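Local coordinates for uncharacterized protein (Enterococcus faecalis, PDB 2QRU), which is of unknown specific function but has an alpha/beta hydrolase fold and is probably a hydrolase, at residues Thr72-Asp75 with His76-Thr80; Lys115-Thr119 with Leu120-Pro124; Tyr200-Asp204 with Glu205-Thr209. All coordinates share one frame; numbering follows the deposited sequence.

Interaction 1: residues Thr72-Asp75 with His76-Thr80; sequences TKID and HILRT. With EDO (1,2-ethanediol), chain F.
His76 meets Thr72 at the first turn of helix 74-93. The methyl CG2 of Thr72 lies 3.6 Å from His76 CB and as close to CD2, obliquely placed against the imidazole, and the two side chains cross at about a right angle. That ring reaches back over the turn because CG is anti to the backbone N (chi1 -166°). The backbone N of His76 gives a weak, bent hydrogen bond to OD1 of the preceding Asp75.

Ile77 donates its backbone N to O of Lys73, the N-cap residue, at 2.9 Å, which opens the helical ladder. Its side chain folds back over the backbone leading into the helix: CD1 rests 3.4 Å from Thr72 O, while CG1 lies beside Thr72 CG2. Leu109 of helix 105-119 packs against Ile77 as well, so this face of the turn is buried. The helix follows strand 59-64 and belongs to the layer of helices flanking the central sheet of the alpha/beta hydrolase fold. Lys73 itself sends NZ away from the turn to the carbonyl oxygens of Pro70 and Phe188.

Leu78 continues the ladder through its N to Ile74 O, and its CD1 packs 3.7 Å from Ile74 CG2, the two side chains running side by side in the same direction. Arg79 N then bonds to Asp75 O at 3.1 Å. Its chain bends at chi3 (-41°), which curls the guanidinium back so that Asp75 O sits above one face, off its centre. Arg79 NH2 and Asp75 OD2 form only a long salt bridge, 4.0 Å, with carboxylate and guanidinium planes perpendicular. A 1,2-ethanediol molecule, most likely carried over from the crystallisation solution, gives its O1 proton to Asp75 OD2 at 2.9 Å and lies at the guanidinium edge.

Interaction 2: residues Lys115-Thr119 with Leu120-Pro124; sequences KQLQT and LNLTP
Leu117 O is gripped by two backbone donors, Leu120 N at 2.9 Å and Leu122 N at 3.0 Å, which reach it from opposite faces of its carbonyl plane. The bond from Leu122 is the straighter, 155° at the hydrogen, and that from Leu120 the more bent. A longer, weak bond joins Asn121 N to Gln118 O. Together the bonds from Leu122 and Asn121 make a Schellman motif, with Asn121 as the C-prime residue: its positive phi (57°) swings the chain back across the helix end and lets the two N-H groups point at carbonyls of the last turn.

Thr119 adds a side-chain bond in the last turn. Its OG1 stands between the backbone N and the carbonyl carbon (chi1 77°), from where it gives its proton to Gln116 O at 2.6 Å, in the carbonyl plane. Thr119 OG1 also lies 3.8 Å from Leu120 CG, and Leu120 passes obliquely beside it. A water 3.2 Å from Thr123 OG1 also accepts weakly from Gln118 NE2; the stronger partner of that amide is Thr209 OG1.

Beyond the polar atoms come the leucines. Leu122 CB sits 4.1 Å from Leu117 CB, brought there by the fold-back of the chain, and Leu122 O lies 3.5 Å from Leu117 CB. Leu117 CD2 meets Leu120 CD1 only loosely. On its buried side Leu117 touches Phe85 of helix 74-93 and Phe98 of strand 98-103, and Leu120 leans on Thr82 and Gln86 of that same helix. Pro124 touches Phe98 and Leu100, where the chain leaves helix 105-119 and heads for strand 127-130.

Interaction 3: residues Tyr200-Asp204 with Glu205-Thr209; sequences YALSD and ETLKT
Ser203 OG sits between the backbone N and the carbonyl carbon (chi1 63°), a setting that aims the hydroxyl at the first turn of helix 204-208, where it accepts from Thr206 N at 3.0 Å. Thr206 in turn has OG1 anti to its carbonyl carbon (chi1 -69°), which brings that oxygen within 3.1 Å of Ser203 OG and turns the methyl CG2 the other way, toward Leu202. Thr206 CG2 and Leu202 CD2 meet at 4.0 Å, the two side chains crossing at about a right angle.

Ser203 is thus the N-cap, and its carbonyl starts the helical ladder by accepting from Leu207 N at 3.0 Å. Lys208 N follows with a bond to Asp204 O, against which Lys208 CG also packs at 3.2 Å. At the far end of this short helix, Thr206 O takes both the backbone N and the hydroxyl proton of Thr209.

Two waters sit at the cap. One accepts from Ser203 N and bonds to Thr206 OG1; the other bonds to Ser203 OG at 2.7 Å, and its reach to Glu205 OE2 holds for one of two conformers and is therefore doubtful. The buried Leu202 and Leu207 touch helix 105-119 and helix 227-235 respectively, while Asp204 and Glu205 are exposed. These two acids at the amino end would probably be favoured by the helix dipole.

Interactions 1 and 3 are partly buried helix starts, whereas interaction 2 is a surface helix end. The starts differ in chemistry: interaction 3 caps with a serine hydroxyl and ordered water, while interaction 1 begins its ladder from a lysine carbonyl and adds a long salt bridge near the surface. Interaction 2 closes its helix mainly through backbone donors, with one threonine hydroxyl added. Helix 105-119 is common ground, since residues of interactions 1 and 3 pack on it and interaction 2 ends it. The amide-hydroxyl link of Gln118 to Thr209 and a touch of Lys115 on Leu202 join interactions 2 and 3, and Tyr200 CE2 packs 3.9 Å from Ile74 CG2, linking interactions 1 and 3.

Interaction 1: residues Thr72-Asp75 with His76-Thr80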
loop_
_atom_site.group_PDB
_atom_site.type_symbol
_atom_site.label_atom_id
_atom_site.label_comp_id
_atom_site.label_asym_id
_atom_site.label_seq_id
_atom_site.Cartn_x
_atom_site.Cartn_y
_atom_site.Cartn_z
ATOM N N THR A 72 -9.685 -6.147 -12.347
ATOM C CA THR A 72 -10.281 -4.841 -12.102
ATOM C C THR A 72 -9.213 -3.788 -12.428
ATOM O O THR A 72 -8.064 -3.945 -12.011
ATOM C CB THR A 72 -10.715 -4.699 -10.628
ATOM O OG1 THR A 72 -11.678 -5.722 -10.312
ATOM C CG2 THR A 72 -11.325 -3.341 -10.379
ATOM N N LYS A 73 -9.587 -2.752 -13.193
ATOM C CA LYS A 73 -8.640 -1.708 -13.652
ATOM C C LYS A 73 -8.375 -0.678 -12.556
ATOM O O LYS A 73 -9.170 -0.559 -11.627
ATOM C CB LYS A 73 -9.154 -1.022 -14.934
ATOM C CG LYS A 73 -9.370 -1.991 -16.101
ATOM C CD LYS A 73 -8.226 -3.008 -16.202
ATOM C CE LYS A 73 -8.381 -3.855 -17.460
ATOM N NZ LYS A 73 -7.484 -5.037 -17.460
ATOM N N ILE A 74 -7.265 0.053 -12.640
ATOM C CA ILE A 74 -6.839 0.880 -11.494
ATOM C C ILE A 74 -7.881 1.931 -11.118
ATOM O O ILE A 74 -8.128 2.164 -9.930
ATOM C CB ILE A 74 -5.485 1.559 -11.728
ATOM C CG1 ILE A 74 -4.353 0.529 -11.646
ATOM C CG2 ILE A 74 -5.251 2.680 -10.670
ATOM C CD1 ILE A 74 -2.942 1.175 -11.728
ATOM N N ASP A 75 -8.476 2.574 -12.124
ATOM C CA ASP A 75 -9.506 3.580 -11.859
ATOM C C ASP A 75 -10.578 2.959 -10.951
ATOM O O ASP A 75 -10.990 3.572 -9.981
ATOM C CB ASP A 75 -10.109 4.185 -13.157
ATOM C CG ASP A 75 -10.825 3.154 -14.043
ATOM O OD1 ASP A 75 -10.431 1.966 -14.050
ATOM O OD2 ASP A 75 -11.787 3.540 -14.754
ATOM N N HIS A 76 -10.995 1.731 -11.264
ATOM C CA HIS A 76 -12.045 1.043 -10.510
ATOM C C HIS A 76 -11.538 0.588 -9.121
ATOM O O HIS A 76 -12.263 0.685 -8.119
ATOM C CB HIS A 76 -12.547 -0.134 -11.349
ATOM C CG HIS A 76 -13.831 -0.734 -10.860
ATOM N ND1 HIS A 76 -14.941 -0.867 -11.668
ATOM C CD2 HIS A 76 -14.178 -1.254 -9.657
ATOM C CE1 HIS A 76 -15.917 -1.440 -10.982
ATOM N NE2 HIS A 76 -15.480 -1.686 -9.760
ATOM N N ILE A 77 -10.296 0.101 -9.068
ATOM C CA ILE A 77 -9.670 -0.295 -7.807
ATOM C C ILE A 77 -9.717 0.891 -6.831
ATOM O O ILE A 77 -10.086 0.729 -5.660
ATOM C CB ILE A 77 -8.186 -0.751 -7.991
ATOM C CG1 ILE A 77 -8.118 -2.039 -8.828
ATOM C CG2 ILE A 77 -7.504 -0.960 -6.568
ATOM C CD1 ILE A 77 -6.715 -2.458 -9.214
ATOM N N LEU A 78 -9.351 2.081 -7.328
ATOM C CA LEU A 78 -9.300 3.298 -6.499
ATOM C C LEU A 78 -10.704 3.707 -6.032
ATOM O O LEU A 78 -10.890 3.971 -4.850
ATOM C CB LEU A 78 -8.636 4.452 -7.287
ATOM C CG LEU A 78 -7.127 4.274 -7.457
ATOM C CD1 LEU A 78 -6.515 5.323 -8.404
ATOM C CD2 LEU A 78 -6.422 4.221 -6.079
ATOM N N ARG A 79 -11.698 3.701 -6.928
ATOM C CA ARG A 79 -13.070 4.038 -6.558
ATOM C C ARG A 79 -13.586 3.080 -5.462
ATOM O O ARG A 79 -14.175 3.504 -4.461
ATOM C CB ARG A 79 -13.976 3.917 -7.801
ATOM C CG ARG A 79 -15.407 4.339 -7.634
ATOM C CD ARG A 79 -16.038 4.499 -9.044
ATOM N NE ARG A 79 -15.079 5.151 -9.941
ATOM C CZ ARG A 79 -14.605 4.662 -11.096
ATOM N NH1 ARG A 79 -15.027 3.496 -11.587
ATOM N NH2 ARG A 79 -13.708 5.378 -11.785
ATOM N N THR A 80 -13.371 1.786 -5.688
ATOM C CA THR A 80 -13.790 0.743 -4.731
ATOM C C THR A 80 -13.073 0.894 -3.379
ATOM O O THR A 80 -13.662 0.660 -2.333
ATOM C CB THR A 80 -13.618 -0.650 -5.335
ATOM O OG1 THR A 80 -14.474 -0.756 -6.486
ATOM C CG2 THR A 80 -14.026 -1.735 -4.328
HETATM C C1 EDO F . -11.684 7.651 -14.946
HETATM O O1 EDO F . -12.295 6.352 -14.905
HETATM C C2 EDO F . -10.172 7.474 -14.849
HETATM O O2 EDO F . -9.461 8.662 -15.229
#

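Interaction 2: residues Lys115-Thr119 with Leu120-Pro124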
loop_
_atom_site.group_PDB
_atom_site.type_symbol
_atom_site.label_atom_id
_atom_site.label_comp_id
_atom_site.label_asym_id
_atom_site.label_seq_id
_atom_site.Cartn_x
_atom_site.Cartn_y
_atom_site.Cartn_z
ATOM N N LYS A 115 -6.208 11.649 -0.877
ATOM C CA LYS A 115 -6.779 12.738 -1.677
ATOM C C LYS A 115 -8.316 12.660 -1.705
ATOM O O LYS A 115 -9.037 13.672 -1.507
ATOM C CB LYS A 115 -6.198 12.673 -3.074
ATOM C CG LYS A 115 -6.778 13.766 -4.012
ATOM C CD LYS A 115 -6.322 13.482 -5.435
ATOM C CE LYS A 115 -6.930 14.459 -6.411
ATOM N NZ LYS A 115 -6.630 15.872 -6.037
ATOM N N GLN A 116 -8.826 11.455 -1.949
ATOM C CA GLN A 116 -10.287 11.261 -1.999
ATOM C C GLN A 116 -10.969 11.489 -0.660
ATOM O O GLN A 116 -12.059 12.089 -0.615
ATOM C CB GLN A 116 -10.633 9.887 -2.549
ATOM C CG GLN A 116 -10.255 9.755 -3.980
ATOM C CD GLN A 116 -10.770 10.941 -4.813
ATOM O OE1 GLN A 116 -11.954 11.301 -4.749
ATOM N NE2 GLN A 116 -9.875 11.551 -5.595
ATOM N N LEU A 117 -10.346 11.008 0.412
ATOM C CA LEU A 117 -10.850 11.201 1.789
ATOM C C LEU A 117 -10.936 12.673 2.225
ATOM O O LEU A 117 -11.892 13.065 2.911
ATOM C CB LEU A 117 -10.070 10.375 2.806
ATOM C CG LEU A 117 -10.166 8.854 2.653
ATOM C CD1 LEU A 117 -9.419 8.166 3.803
ATOM C CD2 LEU A 117 -11.627 8.373 2.593
ATOM N N GLN A 118 -9.970 13.495 1.801
ATOM C CA GLN A 118 -10.073 14.942 2.035
ATOM C C GLN A 118 -11.398 15.507 1.556
ATOM O O GLN A 118 -11.959 16.400 2.195
ATOM C CB GLN A 118 -8.912 15.701 1.370
ATOM C CG GLN A 118 -7.594 15.518 2.090
ATOM C CD GLN A 118 -6.399 16.087 1.325
ATOM O OE1 GLN A 118 -6.214 15.807 0.152
ATOM N NE2 GLN A 118 -5.569 16.839 2.007
ATOM N N THR A 119 -11.925 14.990 0.444
ATOM C CA THR A 119 -13.164 15.503 -0.122
ATOM C C THR A 119 -14.405 15.080 0.671
ATOM O O THR A 119 -15.467 15.704 0.581
ATOM C CB THR A 119 -13.374 15.079 -1.603
ATOM O OG1 THR A 119 -13.817 13.716 -1.660
ATOM C CG2 THR A 119 -12.098 15.257 -2.419
ATOM N N LEU A 120 -14.255 14.011 1.432
ATOM C CA LEU A 120 -15.319 13.452 2.241
ATOM C C LEU A 120 -15.185 13.858 3.714
ATOM O O LEU A 120 -15.834 13.267 4.573
ATOM C CB LEU A 120 -15.283 11.931 2.124
ATOM C CG LEU A 120 -15.512 11.316 0.741
ATOM C CD1 LEU A 120 -15.096 9.848 0.779
ATOM C CD2 LEU A 120 -16.974 11.481 0.283
ATOM N N ASN A 121 -14.327 14.842 3.998
ATOM C CA ASN A 121 -14.032 15.270 5.379
ATOM C C ASN A 121 -13.515 14.173 6.308
ATOM O O ASN A 121 -13.929 14.088 7.470
ATOM C CB ASN A 121 -15.266 15.935 6.010
ATOM C CG ASN A 121 -15.472 17.335 5.521
ATOM O OD1 ASN A 121 -14.589 18.187 5.661
ATOM N ND2 ASN A 121 -16.640 17.594 4.945
ATOM N N LEU A 122 -12.601 13.343 5.803
ATOM C CA LEU A 122 -12.096 12.185 6.540
ATOM C C LEU A 122 -10.560 12.092 6.506
ATOM O O LEU A 122 -9.982 11.021 6.239
ATOM C CB LEU A 122 -12.687 10.903 5.978
ATOM C CG LEU A 122 -14.145 10.657 6.366
ATOM C CD1 LEU A 122 -14.704 9.525 5.524
ATOM C CD2 LEU A 122 -14.199 10.310 7.853
ATOM N N THR A 123 -9.912 13.189 6.832
ATOM C CA THR A 123 -8.460 13.279 6.724
ATOM C C THR A 123 -7.739 12.338 7.725
ATOM O O THR A 123 -8.042 12.350 8.918
ATOM C CB THR A 123 -8.000 14.717 6.962
ATOM O OG1 THR A 123 -8.761 15.611 6.127
ATOM C CG2 THR A 123 -6.521 14.843 6.663
ATOM N N PRO A 124 -6.793 11.517 7.233
ATOM C CA PRO A 124 -5.993 10.693 8.156
ATOM C C PRO A 124 -5.201 11.593 9.099
ATOM O O PRO A 124 -4.876 12.722 8.727
ATOM C CB PRO A 124 -5.009 9.964 7.225
ATOM C CG PRO A 124 -5.729 9.974 5.844
ATOM C CD PRO A 124 -6.405 11.322 5.823
HETATM O O HOH W 1 -6.990 17.928 4.857
#

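Interaction 3: residues Tyr200-Asp204 with Glu205-Thr209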
loop_
_atom_site.group_PDB
_atom_site.type_symbol
_atom_site.label_atom_id
_atom_site.label_comp_id
_atom_site.label_asym_id
_atom_site.label_seq_id
_atom_site.Cartn_x
_atom_site.Cartn_y
_atom_site.Cartn_z
ATOM N N TYR A 200 -3.664 9.784 -12.913
ATOM C CA TYR A 200 -3.182 8.790 -11.954
ATOM C C TYR A 200 -2.043 9.329 -11.099
ATOM O O TYR A 200 -1.522 8.604 -10.225
ATOM C CB TYR A 200 -2.714 7.551 -12.714
ATOM C CG TYR A 200 -3.836 6.887 -13.475
ATOM C CD1 TYR A 200 -4.208 7.330 -14.753
ATOM C CD2 TYR A 200 -4.576 5.839 -12.890
ATOM C CE1 TYR A 200 -5.252 6.738 -15.440
ATOM C CE2 TYR A 200 -5.624 5.229 -13.586
ATOM C CZ TYR A 200 -5.961 5.694 -14.858
ATOM O OH TYR A 200 -7.006 5.106 -15.559
ATOM N N ALA A 201 -1.674 10.587 -11.346
ATOM C CA ALA A 201 -0.558 11.234 -10.655
ATOM C C ALA A 201 -1.017 12.238 -9.616
ATOM O O ALA A 201 -1.951 13.013 -9.870
ATOM C CB ALA A 201 0.312 11.924 -11.663
ATOM N N LEU A 202 -0.326 12.273 -8.476
ATOM C CA LEU A 202 -0.569 13.288 -7.454
ATOM C C LEU A 202 0.420 14.418 -7.643
ATOM O O LEU A 202 1.637 14.184 -7.689
ATOM C CB LEU A 202 -0.437 12.684 -6.054
ATOM C CG LEU A 202 -1.463 11.574 -5.787
ATOM C CD1 LEU A 202 -1.020 10.751 -4.587
ATOM C CD2 LEU A 202 -2.849 12.172 -5.579
ATOM N N SER A 203 -0.105 15.642 -7.734
ATOM C CA SER A 203 0.738 16.831 -7.857
ATOM C C SER A 203 1.397 17.191 -6.540
ATOM O O SER A 203 0.927 16.825 -5.467
ATOM C CB SER A 203 -0.090 18.047 -8.320
ATOM O OG SER A 203 -1.038 18.311 -7.305
ATOM N N ASP A 204 2.486 17.943 -6.627
ATOM C CA ASP A 204 3.099 18.509 -5.439
ATOM C C ASP A 204 2.095 19.342 -4.655
ATOM O O ASP A 204 2.060 19.265 -3.422
ATOM C CB ASP A 204 4.363 19.317 -5.795
ATOM C CG ASP A 204 5.537 18.432 -6.233
ATOM O OD1 ASP A 204 5.439 17.188 -6.171
ATOM O OD2 ASP A 204 6.585 18.989 -6.648
ATOM N N GLU A 205 1.310 20.154 -5.378
ATOM C CA GLU A 205 0.229 20.939 -4.794
ATOM C C GLU A 205 -0.587 20.061 -3.853
ATOM O O GLU A 205 -0.739 20.359 -2.666
ATOM C CB GLU A 205 -0.675 21.485 -5.900
ATOM C CG GLU A 205 -1.765 22.426 -5.395
ATOM C CD GLU A 205 -2.458 23.215 -6.508
ATOM O OE1 GLU A 205 -2.602 24.444 -6.358
ATOM O OE2 GLU A 205 -2.868 22.610 -7.524
ATOM N N THR A 206 -1.106 18.974 -4.408
ATOM C CA THR A 206 -1.911 18.011 -3.655
ATOM C C THR A 206 -1.154 17.473 -2.420
ATOM O O THR A 206 -1.682 17.464 -1.298
ATOM C CB THR A 206 -2.430 16.870 -4.586
ATOM O OG1 THR A 206 -3.399 17.429 -5.493
ATOM C CG2 THR A 206 -3.104 15.715 -3.785
ATOM N N LEU A 207 0.088 17.014 -2.620
ATOM C CA LEU A 207 0.869 16.434 -1.525
ATOM C C LEU A 207 1.059 17.447 -0.407
ATOM O O LEU A 207 1.064 17.078 0.757
ATOM C CB LEU A 207 2.212 15.957 -2.041
ATOM C CG LEU A 207 2.170 14.738 -2.983
ATOM C CD1 LEU A 207 3.565 14.502 -3.537
ATOM C CD2 LEU A 207 1.689 13.442 -2.271
ATOM N N LYS A 208 1.196 18.727 -0.762
ATOM C CA LYS A 208 1.372 19.808 0.238
ATOM C C LYS A 208 0.198 19.952 1.207
ATOM O O LYS A 208 0.361 20.531 2.273
ATOM C CB LYS A 208 1.686 21.145 -0.452
ATOM C CG LYS A 208 3.091 21.139 -0.997
ATOM C CD LYS A 208 3.417 22.446 -1.727
ATOM C CE LYS A 208 4.824 22.334 -2.293
ATOM N NZ LYS A 208 5.166 23.569 -3.033
ATOM N N THR A 209 -0.973 19.450 0.815
ATOM C CA THR A 209 -2.169 19.452 1.663
ATOM C C THR A 209 -2.309 18.209 2.579
ATOM O O THR A 209 -3.250 18.156 3.405
ATOM C CB THR A 209 -3.466 19.547 0.840
ATOM O OG1 THR A 209 -3.746 18.290 0.216
ATOM C CG2 THR A 209 -3.386 20.667 -0.201
HETATM O O HOH W 2 -3.081 15.789 -7.701
HETATM O O HOH W 3 -2.973 19.924 -8.240
#